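Long-range contacts in AlyQ (Persicobacter sp. CCB-QB2, PDB 7D2A), which binds uronic acids, probably the unsaturated mannuronic ends of alginate chains, through a family 32 carbohydrate-binding module that also holds a calcium ion: residues H6-V14 / I126-A134; N56-S67 / G93-F103. All blocks are in the same frame, centred on the assembly; numbering follows the deposited sequence.

Contact 1. Residues H6-V14 / I126-A134; sequences HMQYDIVAV and ITEVAIFHA. With CA (calcium ion), chain C.
Met7 and His133 face each other as an antiparallel hydrogen-bonded pair, joined by two backbone bonds. Met7 N gives its proton to His133 O at 2.8 Å and almost straight (172°), while the return bond from His133 N to Met7 O is more bent, at 142°. Two residues on, Tyr9 N bonds to Ile131 O. Where the two strands part, water 1 takes over the pairing: it accepts from Ile131 N and from Gln8 NE2 and donates to Tyr9 O, 2.7 Å away. An amide on a long, extended chain suits Gln8, because its tip can reach this water while its CB and CG lie against the Phe132 ring, Gln8 CB 3.7 Å from Phe132 CE2.

Ring contacts cluster at the two ends of the modelled chain. Ala134 CA sits over the centre of one face of the His6 imidazole, 3.6 Å from the centroid, a CH-pi contact. Alanine suits the place because the short Ala134 CB also fits over the same face, 3.3 Å from His6 CE1. His6 CG lies anti to the backbone N (chi1 -152°), which brings the ring edge to Phe132 CD2. Tyr9 and His133 run side by side, with Tyr9 OH 3.4 Å from His133 CB; that hydroxyl is hydrogen-bonded to Thr54 O. Apolar packing follows further along, where the branched Ile11 and Ile131 cross at about a right angle and touch through their CD1 atoms.

At the other end of 126-134, Thr127 O and Glu128 OE2 bind calcium with Asn26, Asp29, Asn31 and Thr34. Strand 123-133 lies between strand 7-8 and strand 52-62; against the latter, Thr127 and Glu128 both face Ala61 in a classic beta bulge. Val129 and Ile131 pack on Phe47 of strand 43-49 in the other sheet.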
# COMPACT_ATOMS: atom_id res chain seq x y z
N HIS A 6 19.37 1.99 -6.25
CA HIS A 6 17.94 2.07 -5.84
C HIS A 6 17.08 1.44 -6.95
O HIS A 6 17.29 1.82 -8.11
CB HIS A 6 17.59 3.54 -5.54
CG HIS A 6 16.51 3.79 -4.54
ND1 HIS A 6 16.75 4.44 -3.36
CD2 HIS A 6 15.18 3.54 -4.58
CE1 HIS A 6 15.62 4.58 -2.69
NE2 HIS A 6 14.63 4.02 -3.41
N MET A 7 16.32 0.39 -6.67
CA MET A 7 15.52 -0.38 -7.66
C MET A 7 14.05 -0.04 -7.40
O MET A 7 13.64 -0.21 -6.26
CB MET A 7 15.64 -1.91 -7.50
CG MET A 7 17.01 -2.49 -7.76
SD MET A 7 17.34 -2.70 -9.50
CE MET A 7 16.03 -3.83 -9.95
N GLN A 8 13.15 0.35 -8.44
CA GLN A 8 11.69 0.37 -8.32
C GLN A 8 11.16 -0.78 -9.14
O GLN A 8 11.38 -0.82 -10.36
CB GLN A 8 11.08 1.66 -8.86
CG GLN A 8 9.55 1.51 -8.75
CD GLN A 8 8.66 2.50 -9.43
OE1 GLN A 8 9.19 3.41 -10.05
NE2 GLN A 8 7.32 2.34 -9.35
N TYR A 9 10.49 -1.72 -8.52
CA TYR A 9 9.99 -2.93 -9.18
C TYR A 9 8.67 -2.64 -9.87
O TYR A 9 7.79 -1.98 -9.34
CB TYR A 9 9.78 -4.06 -8.20
CG TYR A 9 11.04 -4.54 -7.53
CD1 TYR A 9 12.06 -5.11 -8.25
CD2 TYR A 9 11.24 -4.38 -6.17
CE1 TYR A 9 13.20 -5.60 -7.63
CE2 TYR A 9 12.39 -4.80 -5.55
CZ TYR A 9 13.39 -5.42 -6.28
OH TYR A 9 14.54 -5.90 -5.65
N ASP A 10 8.53 -3.23 -11.05
CA ASP A 10 7.19 -3.26 -11.67
C ASP A 10 6.20 -3.97 -10.76
O ASP A 10 6.58 -4.97 -10.09
CB ASP A 10 7.19 -4.03 -12.99
CG ASP A 10 7.52 -3.21 -14.21
OD1 ASP A 10 7.96 -2.07 -14.09
OD2 ASP A 10 7.28 -3.80 -15.30
N ILE A 11 4.98 -3.49 -10.77
CA ILE A 11 3.84 -4.17 -10.11
C ILE A 11 2.96 -4.74 -11.23
O ILE A 11 2.33 -3.94 -11.98
CB ILE A 11 3.09 -3.24 -9.14
CG1 ILE A 11 4.02 -2.79 -8.00
CG2 ILE A 11 1.83 -3.94 -8.65
CD1 ILE A 11 3.45 -1.70 -7.11
N VAL A 12 2.96 -6.07 -11.38
CA VAL A 12 2.35 -6.73 -12.58
C VAL A 12 0.85 -6.90 -12.41
O VAL A 12 0.16 -7.16 -13.43
CB VAL A 12 3.04 -8.05 -12.92
CG1 VAL A 12 4.54 -7.84 -13.03
CG2 VAL A 12 2.70 -9.18 -11.95
N ALA A 13 0.33 -6.84 -11.19
CA ALA A 13 -1.10 -7.06 -10.89
C ALA A 13 -1.36 -6.48 -9.50
O ALA A 13 -0.45 -6.48 -8.64
CB ALA A 13 -1.39 -8.54 -10.94
N VAL A 14 -2.57 -6.00 -9.29
CA VAL A 14 -3.09 -5.52 -7.99
C VAL A 14 -4.48 -6.11 -7.79
O VAL A 14 -5.28 -6.12 -8.73
CB VAL A 14 -3.13 -3.98 -7.90
CG1 VAL A 14 -3.35 -3.49 -6.49
CG2 VAL A 14 -1.92 -3.31 -8.48
N ILE A 126 -5.96 5.14 -1.08
CA ILE A 126 -4.54 5.21 -1.46
C ILE A 126 -4.47 5.67 -2.91
O ILE A 126 -5.11 5.03 -3.75
CB ILE A 126 -3.80 3.88 -1.20
CG1 ILE A 126 -3.92 3.50 0.29
CG2 ILE A 126 -2.38 3.98 -1.69
CD1 ILE A 126 -3.32 2.14 0.61
N THR A 127 -3.67 6.73 -3.19
CA THR A 127 -3.60 7.21 -4.58
C THR A 127 -2.48 6.54 -5.38
O THR A 127 -2.66 6.33 -6.60
CB THR A 127 -3.46 8.73 -4.60
OG1 THR A 127 -2.23 9.05 -3.94
CG2 THR A 127 -4.61 9.43 -3.93
N GLU A 128 -1.37 6.19 -4.76
CA GLU A 128 -0.21 5.61 -5.48
C GLU A 128 0.53 4.69 -4.53
O GLU A 128 0.66 5.09 -3.33
CB GLU A 128 0.70 6.73 -5.99
CG GLU A 128 0.15 7.47 -7.20
CD GLU A 128 0.05 6.58 -8.42
OE1 GLU A 128 1.14 6.15 -8.91
OE2 GLU A 128 -1.08 6.30 -8.95
N VAL A 129 1.07 3.60 -5.05
CA VAL A 129 2.03 2.75 -4.31
C VAL A 129 3.21 2.45 -5.21
O VAL A 129 2.98 2.18 -6.43
CB VAL A 129 1.35 1.47 -3.82
CG1 VAL A 129 2.37 0.48 -3.23
CG2 VAL A 129 0.32 1.76 -2.77
N ALA A 130 4.38 2.36 -4.62
CA ALA A 130 5.60 1.93 -5.33
C ALA A 130 6.43 1.09 -4.37
O ALA A 130 6.39 1.29 -3.16
CB ALA A 130 6.32 3.11 -5.90
N ILE A 131 7.17 0.14 -4.88
CA ILE A 131 7.83 -0.91 -4.07
C ILE A 131 9.24 -0.96 -4.58
O ILE A 131 9.42 -1.15 -5.85
CB ILE A 131 7.11 -2.27 -4.21
CG1 ILE A 131 5.67 -2.13 -3.70
CG2 ILE A 131 7.88 -3.36 -3.51
CD1 ILE A 131 4.81 -3.33 -3.91
N PHE A 132 10.21 -0.94 -3.62
CA PHE A 132 11.64 -0.69 -3.89
C PHE A 132 12.55 -1.68 -3.19
O PHE A 132 12.26 -2.23 -2.10
CB PHE A 132 12.01 0.71 -3.40
CG PHE A 132 11.25 1.81 -4.08
CD1 PHE A 132 9.96 2.08 -3.68
CD2 PHE A 132 11.80 2.53 -5.11
CE1 PHE A 132 9.25 3.12 -4.25
CE2 PHE A 132 11.06 3.55 -5.73
CZ PHE A 132 9.80 3.83 -5.29
N HIS A 133 13.73 -1.84 -3.77
CA HIS A 133 14.96 -2.21 -3.04
C HIS A 133 15.79 -0.94 -2.98
O HIS A 133 16.42 -0.57 -4.04
CB HIS A 133 15.64 -3.39 -3.69
CG HIS A 133 16.80 -3.90 -2.92
ND1 HIS A 133 17.69 -4.83 -3.45
CD2 HIS A 133 17.20 -3.63 -1.66
CE1 HIS A 133 18.61 -5.09 -2.52
NE2 HIS A 133 18.33 -4.38 -1.41
N ALA A 134 15.71 -0.21 -1.87
CA ALA A 134 16.32 1.13 -1.68
C ALA A 134 17.75 0.99 -1.19
O ALA A 134 18.08 0.03 -0.42
CB ALA A 134 15.46 1.90 -0.72
CA CA C . -3.39 6.79 -8.80
O HOH W 1 6.76 -0.02 -7.79

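Contact 2. Residues N56-S67 / G93-F103; sequences NQVKAAWYNGDS and GQTNALESYSF. With MAW (4-deoxy-alpha-L-erythro-hex-4-enopyranuronic acid), chain B.
Trp62 and Tyr101 cross obliquely: the indole edge presents Trp62 NE1 to Tyr101 OH at 3.0 Å, the hydroxyl tilted 20° from the indole plane. Tyr101 OH donates to Glu99 OE2 (2.7 Å) from above the carboxylate plane, and Ser92 OG is hydrogen-bonded to Glu99 OE1, so both oxygens are held. Small Ala60 fits its CB at the Tyr101 ring edge. A phenylalanine in place of Tyr101 would probably leave the Trp62 N-H without its acceptor and Glu99 without this donor.

Phe103 turns one face to the backbone of Asn56 and Gln57, because CG lies between its own N and carbonyl carbon (chi1 44°); Val58 CG2 lies in the ring plane at its edge, 4.0 Å from Phe103 CE2. On the opposite face, Lys59 runs its extended chain past Ser100 and makes a cation-pi contact with Phe132 of strand 123-133. Beyond the strands, Asn96 OD1 accepts a weak bond from Asp66 N; the Asp66 carboxylate and Asn96 amide planes are turned 53° apart.

Strands 52-62 and 99-103 pair antiparallel, Val58-Tyr101 and Ala60-Glu99 hydrogen-bonded, in the F5/8 type C beta-sandwich; 52-62 leads into a type II turn, Trp62 to Gly65, carrying Tyr63 of the glycan pocket.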
# COMPACT_ATOMS: atom_id res chain seq x y z
N ASN A 56 12.83 -3.71 0.53
CA ASN A 56 13.05 -3.07 1.84
C ASN A 56 12.30 -1.77 2.03
O ASN A 56 12.53 -1.05 3.02
CB ASN A 56 14.55 -2.92 2.13
CG ASN A 56 15.23 -1.96 1.16
OD1 ASN A 56 14.54 -1.33 0.34
ND2 ASN A 56 16.54 -1.81 1.30
N GLN A 57 11.43 -1.42 1.08
CA GLN A 57 10.76 -0.11 1.16
C GLN A 57 9.49 -0.14 0.31
O GLN A 57 9.44 -0.66 -0.82
CB GLN A 57 11.67 1.00 0.67
CG GLN A 57 11.09 2.36 0.90
CD GLN A 57 12.15 3.39 0.56
OE1 GLN A 57 13.00 3.76 1.39
NE2 GLN A 57 12.21 3.69 -0.70
N VAL A 58 8.42 0.34 0.93
CA VAL A 58 7.12 0.52 0.26
C VAL A 58 6.80 1.99 0.42
O VAL A 58 6.83 2.48 1.52
CB VAL A 58 6.03 -0.38 0.83
CG1 VAL A 58 4.68 0.01 0.29
CG2 VAL A 58 6.35 -1.84 0.63
N LYS A 59 6.47 2.63 -0.68
CA LYS A 59 5.98 4.02 -0.62
C LYS A 59 4.49 4.02 -0.94
O LYS A 59 4.02 3.32 -1.87
CB LYS A 59 6.69 4.96 -1.59
CG LYS A 59 8.20 5.03 -1.47
CD LYS A 59 8.81 6.07 -2.42
CE LYS A 59 10.31 6.17 -2.25
NZ LYS A 59 10.78 7.47 -2.75
N ALA A 60 3.74 4.78 -0.17
CA ALA A 60 2.30 4.99 -0.45
C ALA A 60 1.98 6.47 -0.34
O ALA A 60 2.47 7.17 0.57
CB ALA A 60 1.41 4.18 0.46
N ALA A 61 1.20 6.92 -1.30
CA ALA A 61 0.56 8.25 -1.29
C ALA A 61 -0.89 8.06 -0.89
O ALA A 61 -1.60 7.23 -1.47
CB ALA A 61 0.70 8.92 -2.64
N TRP A 62 -1.32 8.86 0.07
CA TRP A 62 -2.65 8.74 0.70
C TRP A 62 -3.62 9.79 0.17
O TRP A 62 -3.24 10.94 -0.04
CB TRP A 62 -2.50 8.85 2.20
CG TRP A 62 -1.70 7.72 2.76
CD1 TRP A 62 -0.36 7.73 2.99
CD2 TRP A 62 -2.20 6.45 3.18
NE1 TRP A 62 0.04 6.51 3.45
CE2 TRP A 62 -1.07 5.70 3.61
CE3 TRP A 62 -3.47 5.86 3.20
CZ2 TRP A 62 -1.22 4.39 4.08
CZ3 TRP A 62 -3.60 4.57 3.64
CH2 TRP A 62 -2.48 3.84 4.06
N TYR A 63 -4.85 9.35 -0.06
CA TYR A 63 -5.93 10.29 -0.46
C TYR A 63 -6.15 11.26 0.69
O TYR A 63 -6.23 10.81 1.84
CB TYR A 63 -7.22 9.52 -0.71
CG TYR A 63 -8.41 10.35 -1.10
CD1 TYR A 63 -8.42 11.08 -2.28
CD2 TYR A 63 -9.54 10.34 -0.30
CE1 TYR A 63 -9.54 11.78 -2.67
CE2 TYR A 63 -10.67 11.03 -0.70
CZ TYR A 63 -10.66 11.76 -1.86
OH TYR A 63 -11.80 12.46 -2.18
N ASN A 64 -6.21 12.56 0.40
CA ASN A 64 -6.36 13.59 1.46
C ASN A 64 -5.20 13.43 2.45
O ASN A 64 -5.37 13.63 3.68
CB ASN A 64 -7.72 13.52 2.13
CG ASN A 64 -8.84 14.03 1.25
OD1 ASN A 64 -8.59 14.70 0.26
ND2 ASN A 64 -10.06 13.69 1.61
N GLY A 65 -4.03 13.06 1.95
CA GLY A 65 -2.92 12.68 2.81
C GLY A 65 -2.37 13.85 3.58
O GLY A 65 -1.65 13.60 4.59
N ASP A 66 -2.66 15.07 3.16
CA ASP A 66 -2.15 16.26 3.86
C ASP A 66 -3.18 16.76 4.88
O ASP A 66 -2.96 17.85 5.43
CB ASP A 66 -1.76 17.35 2.87
CG ASP A 66 -2.93 17.97 2.16
OD1 ASP A 66 -4.04 17.43 2.25
OD2 ASP A 66 -2.71 18.97 1.51
N SER A 67 -4.27 16.02 5.13
CA SER A 67 -5.34 16.51 6.04
C SER A 67 -5.88 15.42 6.97
O SER A 67 -6.76 15.74 7.80
CB SER A 67 -6.46 17.15 5.26
OG SER A 67 -7.23 16.18 4.57
N GLY A 93 -0.10 12.35 7.71
CA GLY A 93 -1.08 13.43 7.59
C GLY A 93 -0.45 14.75 7.15
O GLY A 93 -1.14 15.79 7.21
N GLN A 94 0.75 14.73 6.55
CA GLN A 94 1.55 15.95 6.25
C GLN A 94 1.96 16.07 4.79
O GLN A 94 2.64 17.05 4.47
CB GLN A 94 2.74 15.97 7.18
CG GLN A 94 2.34 16.16 8.64
CD GLN A 94 3.49 15.83 9.57
OE1 GLN A 94 4.60 16.26 9.39
NE2 GLN A 94 3.30 14.90 10.49
N THR A 95 1.44 15.22 3.91
CA THR A 95 1.74 15.36 2.47
C THR A 95 0.77 14.53 1.64
O THR A 95 0.30 13.44 2.12
CB THR A 95 3.20 14.98 2.15
OG1 THR A 95 3.51 15.31 0.79
CG2 THR A 95 3.51 13.51 2.31
N ASN A 96 0.60 14.92 0.40
CA ASN A 96 -0.14 14.11 -0.61
C ASN A 96 0.83 13.26 -1.43
O ASN A 96 0.42 12.40 -2.20
CB ASN A 96 -0.92 15.02 -1.52
CG ASN A 96 -2.02 15.70 -0.78
OD1 ASN A 96 -2.75 15.07 -0.03
ND2 ASN A 96 -2.15 16.99 -1.03
N ALA A 97 2.11 13.45 -1.21
CA ALA A 97 3.14 12.74 -1.99
C ALA A 97 3.31 11.30 -1.50
O ALA A 97 2.86 10.91 -0.41
CB ALA A 97 4.44 13.48 -1.96
N LEU A 98 4.01 10.50 -2.30
CA LEU A 98 4.51 9.20 -1.84
C LEU A 98 5.32 9.36 -0.55
O LEU A 98 6.28 10.17 -0.51
CB LEU A 98 5.40 8.58 -2.91
CG LEU A 98 4.66 8.01 -4.11
CD1 LEU A 98 5.68 7.74 -5.19
CD2 LEU A 98 3.84 6.77 -3.80
N GLU A 99 4.95 8.56 0.45
CA GLU A 99 5.61 8.51 1.77
C GLU A 99 6.27 7.15 1.91
O GLU A 99 5.61 6.14 1.68
CB GLU A 99 4.55 8.77 2.84
CG GLU A 99 5.09 8.81 4.25
CD GLU A 99 4.08 9.54 5.15
OE1 GLU A 99 3.94 10.78 5.00
OE2 GLU A 99 3.45 8.88 5.98
N SER A 100 7.51 7.12 2.36
CA SER A 100 8.32 5.88 2.43
C SER A 100 8.20 5.15 3.78
O SER A 100 8.30 5.78 4.85
CB SER A 100 9.74 6.17 2.11
OG SER A 100 9.82 6.71 0.81
N TYR A 101 7.94 3.87 3.69
CA TYR A 101 7.90 2.95 4.86
C TYR A 101 8.94 1.88 4.57
O TYR A 101 8.78 1.00 3.72
CB TYR A 101 6.50 2.39 5.03
CG TYR A 101 5.44 3.46 5.02
CD1 TYR A 101 5.48 4.46 5.96
CD2 TYR A 101 4.51 3.51 4.01
CE1 TYR A 101 4.56 5.49 5.95
CE2 TYR A 101 3.55 4.53 4.00
CZ TYR A 101 3.58 5.52 4.97
OH TYR A 101 2.67 6.56 4.92
N SER A 102 10.05 1.98 5.30
CA SER A 102 11.27 1.18 5.14
C SER A 102 11.29 0.10 6.23
O SER A 102 10.69 0.31 7.30
CB SER A 102 12.53 2.05 5.24
OG SER A 102 12.63 2.93 4.13
N PHE A 103 11.94 -1.03 5.94
CA PHE A 103 12.04 -2.16 6.89
C PHE A 103 13.23 -2.99 6.47
O PHE A 103 13.71 -2.94 5.33
CB PHE A 103 10.74 -2.96 6.92
CG PHE A 103 10.11 -3.25 5.58
CD1 PHE A 103 10.56 -4.28 4.78
CD2 PHE A 103 9.18 -2.37 5.06
CE1 PHE A 103 10.04 -4.48 3.51
CE2 PHE A 103 8.62 -2.58 3.81
CZ PHE A 103 9.05 -3.64 3.03
C1 MAW B . -15.99 8.32 0.63
C2 MAW B . -15.90 8.03 -0.82
O2 MAW B . -15.59 9.19 -1.64
C3 MAW B . -14.78 6.95 -0.96
O3 MAW B . -14.38 6.82 -2.31
C4 MAW B . -13.59 7.34 -0.08
C5 MAW B . -13.62 8.33 0.79
O5 MAW B . -14.84 9.09 1.02
C6 MAW B . -12.53 8.71 1.64
O6A MAW B . -12.74 9.65 2.47
O6B MAW B . -11.40 8.09 1.60
O HOH W 2 0.64 10.88 1.10
O HOH W 3 -2.11 11.53 -2.50
O HOH W 4 -0.77 11.14 5.13

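In the fold
From the N terminus, strand 7-8 waits until the last residues of the modelled chain return along 126-134, so contact 1 closes a loop around nearly the whole domain. Contact 2, a much shorter loop from 56-67 to 93-103 that takes in strands 70-77 and 84-90 of the other sheet, is nested inside it. The two share one sheet, in which strands 123-133 and 52-62 are neighbours: Ala134 N probably bonds to Asn56 OD1 at one end and Thr127 N to Ala61 O at the other, with Phe132 packed on Lys59 between. Together they tie the ends of the modelled chain and the calcium site to the strand leading to the sugar pocket.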